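Local coordinates for protein putative short-chain dehydrogenase/reductase (Burkholderia xenovorans, PDB 5IZ4) that binds ADP in a Rossmann-type nucleotide pocket and is probably an NAD(P)-dependent oxidoreductase of the short-chain dehydrogenase/reductase family, at residues S40-N45 with Q67-D72; T153-V158 with P193-N198. One frame throughout, in Å; residues are numbered along the deposited sequence.

Contact 1: S40-N45 with Q67-D72; sequences SVAIGN and QTLIFD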
ATOM      1  N   SER A  40     -33.927   8.039   8.280  1.00 22.37           N
ATOM      2  CA  SER A  40     -33.962   9.190   9.165  1.00 21.75           C
ATOM      3  C   SER A  40     -32.539   9.684   9.371  1.00 19.37           C
ATOM      4  O   SER A  40     -31.605   8.884   9.495  1.00 21.22           O
ATOM      5  CB  SER A  40     -34.606   8.824  10.503  1.00 25.31           C
ATOM      6  OG  SER A  40     -35.921   8.323  10.319  1.00 22.84           O
ATOM      7  N   VAL A  41     -32.357  11.002   9.402  1.00 20.58           N
ATOM      8  CA  VAL A  41     -31.016  11.571   9.457  1.00 17.90           C
ATOM      9  C   VAL A  41     -30.899  12.469  10.677  1.00 20.13           C
ATOM     10  O   VAL A  41     -31.781  13.300  10.939  1.00 24.32           O
ATOM     11  CB  VAL A  41     -30.657  12.320   8.159  1.00 18.59           C
ATOM     12  CG1 VAL A  41     -30.554  11.322   7.011  1.00 20.52           C
ATOM     13  CG2 VAL A  41     -31.696  13.389   7.832  1.00 26.26           C
ATOM     14  N   ALA A  42     -29.834  12.254  11.452  1.00 17.39           N
ATOM     15  CA  ALA A  42     -29.457  13.141  12.548  1.00 18.42           C
ATOM     16  C   ALA A  42     -28.375  14.073  12.011  1.00 22.38           C
ATOM     17  O   ALA A  42     -27.253  13.638  11.719  1.00 20.81           O
ATOM     18  CB  ALA A  42     -28.975  12.345  13.758  1.00 20.26           C
ATOM     19  N   ILE A  43     -28.729  15.343  11.853  1.00 18.72           N
ATOM     20  CA  ILE A  43     -27.907  16.320  11.149  1.00 17.32           C
ATOM     21  C   ILE A  43     -27.010  17.009  12.168  1.00 24.16           C
ATOM     22  O   ILE A  43     -27.479  17.780  13.012  1.00 25.48           O
ATOM     23  CB  ILE A  43     -28.790  17.319  10.390  1.00 20.01           C
ATOM     24  CG1 ILE A  43     -29.431  16.616   9.185  1.00 23.26           C
ATOM     25  CG2 ILE A  43     -27.998  18.528   9.916  1.00 21.55           C
ATOM     26  CD1 ILE A  43     -30.662  17.320   8.682  1.00 23.50           C
ATOM     27  N   GLY A  44     -25.715  16.721  12.104  1.00 19.60           N
ATOM     28  CA  GLY A  44     -24.796  17.292  13.066  1.00 18.67           C
ATOM     29  C   GLY A  44     -24.317  18.668  12.679  1.00 22.35           C
ATOM     30  O   GLY A  44     -23.556  18.826  11.721  1.00 24.24           O
ATOM     31  N   ASN A  45     -24.778  19.670  13.414  1.00 20.56           N
ATOM     32  CA  ASN A  45     -24.364  21.050  13.231  1.00 24.32           C
ATOM     33  C   ASN A  45     -23.214  21.366  14.179  1.00 22.39           C
ATOM     34  O   ASN A  45     -23.153  20.848  15.297  1.00 26.86           O
ATOM     35  CB  ASN A  45     -25.538  22.001  13.506  1.00 22.35           C
ATOM     36  CG  ASN A  45     -25.155  23.451  13.355  1.00 22.59           C
ATOM     37  OD1 ASN A  45     -24.785  23.889  12.273  1.00 25.46           O
ATOM     38  ND2 ASN A  45     -25.248  24.208  14.440  1.00 24.50           N
ATOM     39  N   GLN A  67     -37.478  11.820   8.010  1.00 24.31           N
ATOM     40  CA  GLN A  67     -37.495  12.359   9.361  1.00 26.92           C
ATOM     41  C   GLN A  67     -36.116  12.897   9.718  1.00 27.90           C
ATOM     42  O   GLN A  67     -35.090  12.331   9.329  1.00 26.54           O
ATOM     43  CB  GLN A  67     -37.910  11.289  10.362  1.00 28.54           C
ATOM     44  CG  GLN A  67     -39.328  10.807  10.208  1.00 35.33           C
ATOM     45  CD  GLN A  67     -39.636   9.691  11.174  1.00 39.86           C
ATOM     46  OE1 GLN A  67     -39.733   9.910  12.380  1.00 49.30           O
ATOM     47  NE2 GLN A  67     -39.761   8.475  10.651  1.00 37.63           N
ATOM     48  N   THR A  68     -36.091  13.989  10.482  1.00 24.28           N
ATOM     49  CA  THR A  68     -34.846  14.696  10.748  1.00 22.52           C
ATOM     50  C   THR A  68     -34.774  15.111  12.209  1.00 28.01           C
ATOM     51  O   THR A  68     -35.788  15.223  12.904  1.00 29.59           O
ATOM     52  CB  THR A  68     -34.704  15.962   9.889  1.00 25.48           C
ATOM     53  OG1 THR A  68     -35.804  16.845  10.156  1.00 26.04           O
ATOM     54  CG2 THR A  68     -34.672  15.625   8.407  1.00 21.75           C
ATOM     55  N   LEU A  69     -33.545  15.361  12.652  1.00 26.39           N
ATOM     56  CA  LEU A  69     -33.295  16.155  13.847  1.00 30.22           C
ATOM     57  C   LEU A  69     -31.941  16.816  13.655  1.00 28.08           C
ATOM     58  O   LEU A  69     -31.079  16.277  12.965  1.00 28.21           O
ATOM     59  CB  LEU A  69     -33.334  15.315  15.133  1.00 35.26           C
ATOM     60  CG  LEU A  69     -32.252  14.319  15.557  1.00 34.54           C
ATOM     61  CD1 LEU A  69     -31.001  15.006  16.108  1.00 31.17           C
ATOM     62  CD2 LEU A  69     -32.839  13.402  16.617  1.00 37.61           C
ATOM     63  N   ILE A  70     -31.759  17.991  14.248  1.00 24.36           N
ATOM     64  CA  ILE A  70     -30.474  18.679  14.216  1.00 21.54           C
ATOM     65  C   ILE A  70     -29.893  18.631  15.613  1.00 22.11           C
ATOM     66  O   ILE A  70     -30.589  18.939  16.591  1.00 26.62           O
ATOM     67  CB  ILE A  70     -30.605  20.137  13.741  1.00 30.37           C
ATOM     68  CG1 ILE A  70     -31.168  20.208  12.323  1.00 29.94           C
ATOM     69  CG2 ILE A  70     -29.256  20.836  13.811  1.00 34.27           C
ATOM     70  CD1 ILE A  70     -31.281  21.633  11.803  1.00 30.19           C
ATOM     71  N   PHE A  71     -28.619  18.267  15.716  1.00 21.99           N
ATOM     72  CA  PHE A  71     -27.920  18.383  16.987  1.00 25.49           C
ATOM     73  C   PHE A  71     -26.689  19.264  16.824  1.00 25.60           C
ATOM     74  O   PHE A  71     -26.057  19.288  15.761  1.00 28.52           O
ATOM     75  CB  PHE A  71     -27.537  16.996  17.553  1.00 25.06           C
ATOM     76  CG  PHE A  71     -26.545  16.227  16.714  1.00 23.21           C
ATOM     77  CD1 PHE A  71     -25.176  16.392  16.899  1.00 22.98           C
ATOM     78  CD2 PHE A  71     -26.979  15.307  15.769  1.00 23.80           C
ATOM     79  CE1 PHE A  71     -24.260  15.667  16.141  1.00 22.65           C
ATOM     80  CE2 PHE A  71     -26.070  14.581  15.007  1.00 25.53           C
ATOM     81  CZ  PHE A  71     -24.709  14.757  15.198  1.00 26.69           C
ATOM     82  N   ASP A  72     -26.377  20.018  17.876  1.00 24.07           N
ATOM     83  CA  ASP A  72     -25.108  20.723  17.946  1.00 23.29           C
ATOM     84  C   ASP A  72     -24.084  19.828  18.626  1.00 25.10           C
ATOM     85  O   ASP A  72     -24.400  19.147  19.607  1.00 28.32           O
ATOM     86  CB  ASP A  72     -25.222  22.030  18.731  1.00 27.17           C
ATOM     87  CG  ASP A  72     -26.046  23.086  18.027  1.00 30.79           C
ATOM     88  OD1 ASP A  72     -26.512  22.862  16.898  1.00 31.51           O
ATOM     89  OD2 ASP A  72     -26.220  24.166  18.629  1.00 34.03           O
TER
HETATM   90  O   HOH W   1     -37.149   8.795   7.826  1.00 28.54           O
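Asn-45 ND2 is gripped by two acceptors, Asp-72 OD1 across the contact (3.1 Å, nearly straight at 169°) and Asp-47 O. The donor stands well above the carboxylate plane, while Asp-72 OD1 lies close to the amide plane of Asn-45. The two side chains run side by side, their planes 53° apart. CG of Asn-45 is anti to its backbone N (chi1 179°), which sets it beside the carboxylate, 3.8 Å from Asp-72 OD1. Asn-45 OD1 bonds Thr-50 OG1, which fixes the amide flip. Asp-72 OD2 forms a salt bridge with Arg-51.

One face of the Phe-71 ring is covered by Gly-44 CA, offset toward the rim, in a CH-pi contact 3.5 Å from the ring centroid. Ile-43 O lies over the same face. CE2 of the ring touches Ala-42 CB at 3.9 Å. On the other side of the sheet, Ile-70 CG2 meets Asn-45 CB and Val-41 CG2 meets Thr-68 CG2. Five backbone hydrogen bonds join the parallel strands, the shortest from Asn-45 N to Phe-71 O (2.7 Å). At the N-terminal end of the pair, a water links Ser-40 OG to Gln-67 N. Helix 51-63 connects the strands, a beta-alpha-beta unit of the Rossmann fold, and Asn-45 directly precedes the ADP-binding Phe-46.

Contact 2: T153-V158 with P193-N198; sequences TSVVNV and PHIRVN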
ATOM      1  N   THR A 153     -23.815  -2.908  10.909  1.00 17.65           N
ATOM      2  CA  THR A 153     -23.960  -1.473  10.745  1.00 17.23           C
ATOM      3  C   THR A 153     -22.644  -0.876  10.236  1.00 19.33           C
ATOM      4  O   THR A 153     -21.662  -1.587   9.996  1.00 21.82           O
ATOM      5  CB  THR A 153     -24.419  -0.846  12.060  1.00 17.20           C
ATOM      6  OG1 THR A 153     -23.555  -1.289  13.113  1.00 17.55           O
ATOM      7  CG2 THR A 153     -25.848  -1.280  12.376  1.00 18.26           C
ATOM      8  N   SER A 154     -22.613   0.445  10.056  1.00 15.99           N
ATOM      9  CA  SER A 154     -21.580   1.054   9.226  1.00 15.39           C
ATOM     10  C   SER A 154     -21.059   2.353   9.825  1.00 20.16           C
ATOM     11  O   SER A 154     -21.846   3.239  10.158  1.00 18.49           O
ATOM     12  CB  SER A 154     -22.129   1.326   7.819  1.00 19.38           C
ATOM     13  OG  SER A 154     -21.176   2.014   7.027  1.00 18.03           O
ATOM     14  N   VAL A 155     -19.736   2.477   9.925  1.00 16.28           N
ATOM     15  CA  VAL A 155     -19.069   3.745  10.225  1.00 14.08           C
ATOM     16  C   VAL A 155     -18.249   4.141   9.000  1.00 15.15           C
ATOM     17  O   VAL A 155     -17.456   3.338   8.492  1.00 17.83           O
ATOM     18  CB  VAL A 155     -18.176   3.632  11.476  1.00 15.02           C
ATOM     19  CG1 VAL A 155     -17.406   4.938  11.743  1.00 15.49           C
ATOM     20  CG2 VAL A 155     -19.033   3.269  12.701  1.00 17.02           C
ATOM     21  N   VAL A 156     -18.427   5.373   8.529  1.00 17.41           N
ATOM     22  CA  VAL A 156     -17.678   5.891   7.384  1.00 15.67           C
ATOM     23  C   VAL A 156     -16.925   7.134   7.836  1.00 15.77           C
ATOM     24  O   VAL A 156     -17.541   8.117   8.276  1.00 17.02           O
ATOM     25  CB  VAL A 156     -18.594   6.211   6.191  1.00 15.20           C
ATOM     26  CG1 VAL A 156     -17.796   6.849   5.040  1.00 16.96           C
ATOM     27  CG2 VAL A 156     -19.334   4.956   5.716  1.00 18.08           C
ATOM     28  N   ASN A 157     -15.601   7.094   7.724  1.00 17.20           N
ATOM     29  CA  ASN A 157     -14.734   8.198   8.120  1.00 16.35           C
ATOM     30  C   ASN A 157     -14.295   8.956   6.877  1.00 18.17           C
ATOM     31  O   ASN A 157     -13.754   8.356   5.949  1.00 17.06           O
ATOM     32  CB  ASN A 157     -13.505   7.672   8.869  1.00 16.89           C
ATOM     33  CG  ASN A 157     -13.872   6.960  10.148  1.00 18.87           C
ATOM     34  OD1 ASN A 157     -14.855   7.313  10.802  1.00 16.97           O
ATOM     35  ND2 ASN A 157     -13.089   5.947  10.514  1.00 18.34           N
ATOM     36  N   VAL A 158     -14.505  10.264   6.853  1.00 15.45           N
ATOM     37  CA  VAL A 158     -14.068  11.053   5.706  1.00 16.52           C
ATOM     38  C   VAL A 158     -12.622  11.447   5.972  1.00 19.87           C
ATOM     39  O   VAL A 158     -12.336  12.352   6.760  1.00 17.68           O
ATOM     40  CB  VAL A 158     -14.953  12.272   5.456  1.00 20.28           C
ATOM     41  CG1 VAL A 158     -14.422  13.032   4.226  1.00 22.53           C
ATOM     42  CG2 VAL A 158     -16.374  11.833   5.234  1.00 20.24           C
ATOM     43  N   PRO A 193     -17.623  -8.381  14.464  1.00 20.22           N
ATOM     44  CA  PRO A 193     -18.268  -8.457  13.150  1.00 20.40           C
ATOM     45  C   PRO A 193     -19.507  -7.584  13.005  1.00 19.30           C
ATOM     46  O   PRO A 193     -20.059  -7.529  11.903  1.00 24.92           O
ATOM     47  CB  PRO A 193     -18.659  -9.933  13.061  1.00 18.26           C
ATOM     48  CG  PRO A 193     -18.999 -10.281  14.463  1.00 22.61           C
ATOM     49  CD  PRO A 193     -18.032  -9.503  15.332  1.00 19.81           C
ATOM     50  N   HIS A 194     -19.918  -6.914  14.089  1.00 20.07           N
ATOM     51  CA  HIS A 194     -21.208  -6.229  14.112  1.00 18.80           C
ATOM     52  C   HIS A 194     -21.175  -4.879  13.416  1.00 19.72           C
ATOM     53  O   HIS A 194     -22.210  -4.424  12.924  1.00 19.70           O
ATOM     54  CB  HIS A 194     -21.682  -6.053  15.550  1.00 22.75           C
ATOM     55  CG  HIS A 194     -21.692  -7.329  16.325  1.00 36.07           C
ATOM     56  ND1 HIS A 194     -20.722  -7.646  17.251  1.00 41.84           N
ATOM     57  CD2 HIS A 194     -22.535  -8.387  16.284  1.00 41.37           C
ATOM     58  CE1 HIS A 194     -20.980  -8.835  17.767  1.00 39.32           C
ATOM     59  NE2 HIS A 194     -22.075  -9.305  17.196  1.00 42.49           N
ATOM     60  N   ILE A 195     -20.017  -4.229  13.365  1.00 17.25           N
ATOM     61  CA  ILE A 195     -19.880  -2.898  12.779  1.00 16.84           C
ATOM     62  C   ILE A 195     -18.720  -2.927  11.795  1.00 16.42           C
ATOM     63  O   ILE A 195     -17.636  -3.414  12.130  1.00 18.83           O
ATOM     64  CB  ILE A 195     -19.631  -1.818  13.852  1.00 20.22           C
ATOM     65  CG1 ILE A 195     -20.704  -1.864  14.940  1.00 18.70           C
ATOM     66  CG2 ILE A 195     -19.575  -0.436  13.196  1.00 18.78           C
ATOM     67  CD1 ILE A 195     -20.318  -1.076  16.226  1.00 16.81           C
ATOM     68  N   ARG A 196     -18.948  -2.417  10.588  1.00 16.95           N
ATOM     69  CA  ARG A 196     -17.895  -2.221   9.602  1.00 18.37           C
ATOM     70  C   ARG A 196     -17.415  -0.780   9.664  1.00 16.61           C
ATOM     71  O   ARG A 196     -18.210   0.132   9.893  1.00 17.66           O
ATOM     72  CB  ARG A 196     -18.397  -2.546   8.195  1.00 15.63           C
ATOM     73  CG  ARG A 196     -18.790  -4.011   8.024  1.00 16.56           C
ATOM     74  CD  ARG A 196     -19.376  -4.268   6.638  1.00 16.21           C
ATOM     75  NE  ARG A 196     -20.673  -3.617   6.481  1.00 16.72           N
ATOM     76  CZ  ARG A 196     -20.873  -2.514   5.763  1.00 23.12           C
ATOM     77  NH1 ARG A 196     -19.856  -1.929   5.144  1.00 25.23           N
ATOM     78  NH2 ARG A 196     -22.085  -1.996   5.684  1.00 29.34           N
ATOM     79  N   VAL A 197     -16.111  -0.576   9.488  1.00 14.41           N
ATOM     80  CA  VAL A 197     -15.523   0.758   9.575  1.00 15.99           C
ATOM     81  C   VAL A 197     -14.636   0.961   8.358  1.00 17.29           C
ATOM     82  O   VAL A 197     -13.707   0.173   8.125  1.00 15.72           O
ATOM     83  CB  VAL A 197     -14.713   0.964  10.867  1.00 18.83           C
ATOM     84  CG1 VAL A 197     -14.300   2.452  11.011  1.00 16.36           C
ATOM     85  CG2 VAL A 197     -15.507   0.511  12.099  1.00 19.73           C
ATOM     86  N   ASN A 198     -14.901   2.026   7.601  1.00 16.21           N
ATOM     87  CA  ASN A 198     -14.146   2.325   6.392  1.00 16.64           C
ATOM     88  C   ASN A 198     -13.871   3.819   6.340  1.00 15.06           C
ATOM     89  O   ASN A 198     -14.523   4.616   7.019  1.00 16.21           O
ATOM     90  CB  ASN A 198     -14.902   1.886   5.133  1.00 13.48           C
ATOM     91  CG  ASN A 198     -15.063   0.377   5.050  1.00 18.85           C
ATOM     92  OD1 ASN A 198     -14.092  -0.352   4.819  1.00 16.66           O
ATOM     93  ND2 ASN A 198     -16.296  -0.100   5.231  1.00 14.46           N
TER
HETATM   94  O   HOH W   2     -18.438   1.568   6.446  1.00 17.14           O
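Val-155 overlaps two side chains of the next strand with its two methyls. CG2 meets Ile-195 CG2 at 3.8 Å, and CG1 meets Val-197 CG1 at 4.0 Å. Val-155 and Val-197 lie side by side, pointing the same way. CG1 of Val-155 is anti to its backbone N (chi1 176°), which puts it beside the carbonyl carbon, where it meets Val-197. Val-197 CG1 also touches Asn-157 ND2. Thr-153 OG1 rests against Ile-195 CG1 at 3.4 Å. Helices 118-146 and 171-191 cover this mainly apolar face; Thr-153 OG1 bonds Leu-143 O, and the Asn-157 amide bonds Asn-100 through OD1 and Thr-184 through ND2.

The other face is mostly polar. Water 2 joins the strands: it donates to Val-155 O (2.9 Å), accepts from Asn-198 ND2 (3.0 Å) and is hydrogen-bonded to Ser-154 OG. Asn-198 OD1 accepts from Gln-258 N, its ND2 also bonds Ile-255 O, and Ser-154 OG bonds Thr-249 OG1. The Arg-196 guanidinium has Thr-153 O over one face and NH2 3.9 Å from Ser-154 CB. Its NE bonds Ser-152 OG, its NH1 bonds Leu-248 O and Ile-255 O, and Leu-232 of a second subunit packs on this arginine.

Five backbone bonds set the parallel register, among them Val-155 N to Arg-196 O (2.8 Å). The named partners of the buried guanidinium are neutral oxygens, whose dipoles probably help to stabilise its positive charge.

Contacts 1 and 2 belong to one parallel sheet, with centres about 19 Å apart and no touch between them. Strands 16-20 and 97-100 lie between the two pairs. Both contacts are mostly buried, but contact 1 includes the sheet edge of this chain, strand 68-72, whereas strand 195-202 of contact 2 lies between 153-158 and 259-262. Contact 1 puts its polar side-chain pair at the C-terminal end, near the ADP. Contact 2 spreads its polar groups along one mostly polar face. A second subunit reaches contact 2, while no other chain of the assembly touches contact 1. Both pairs are connected through helices, in keeping with the Rossmann fold.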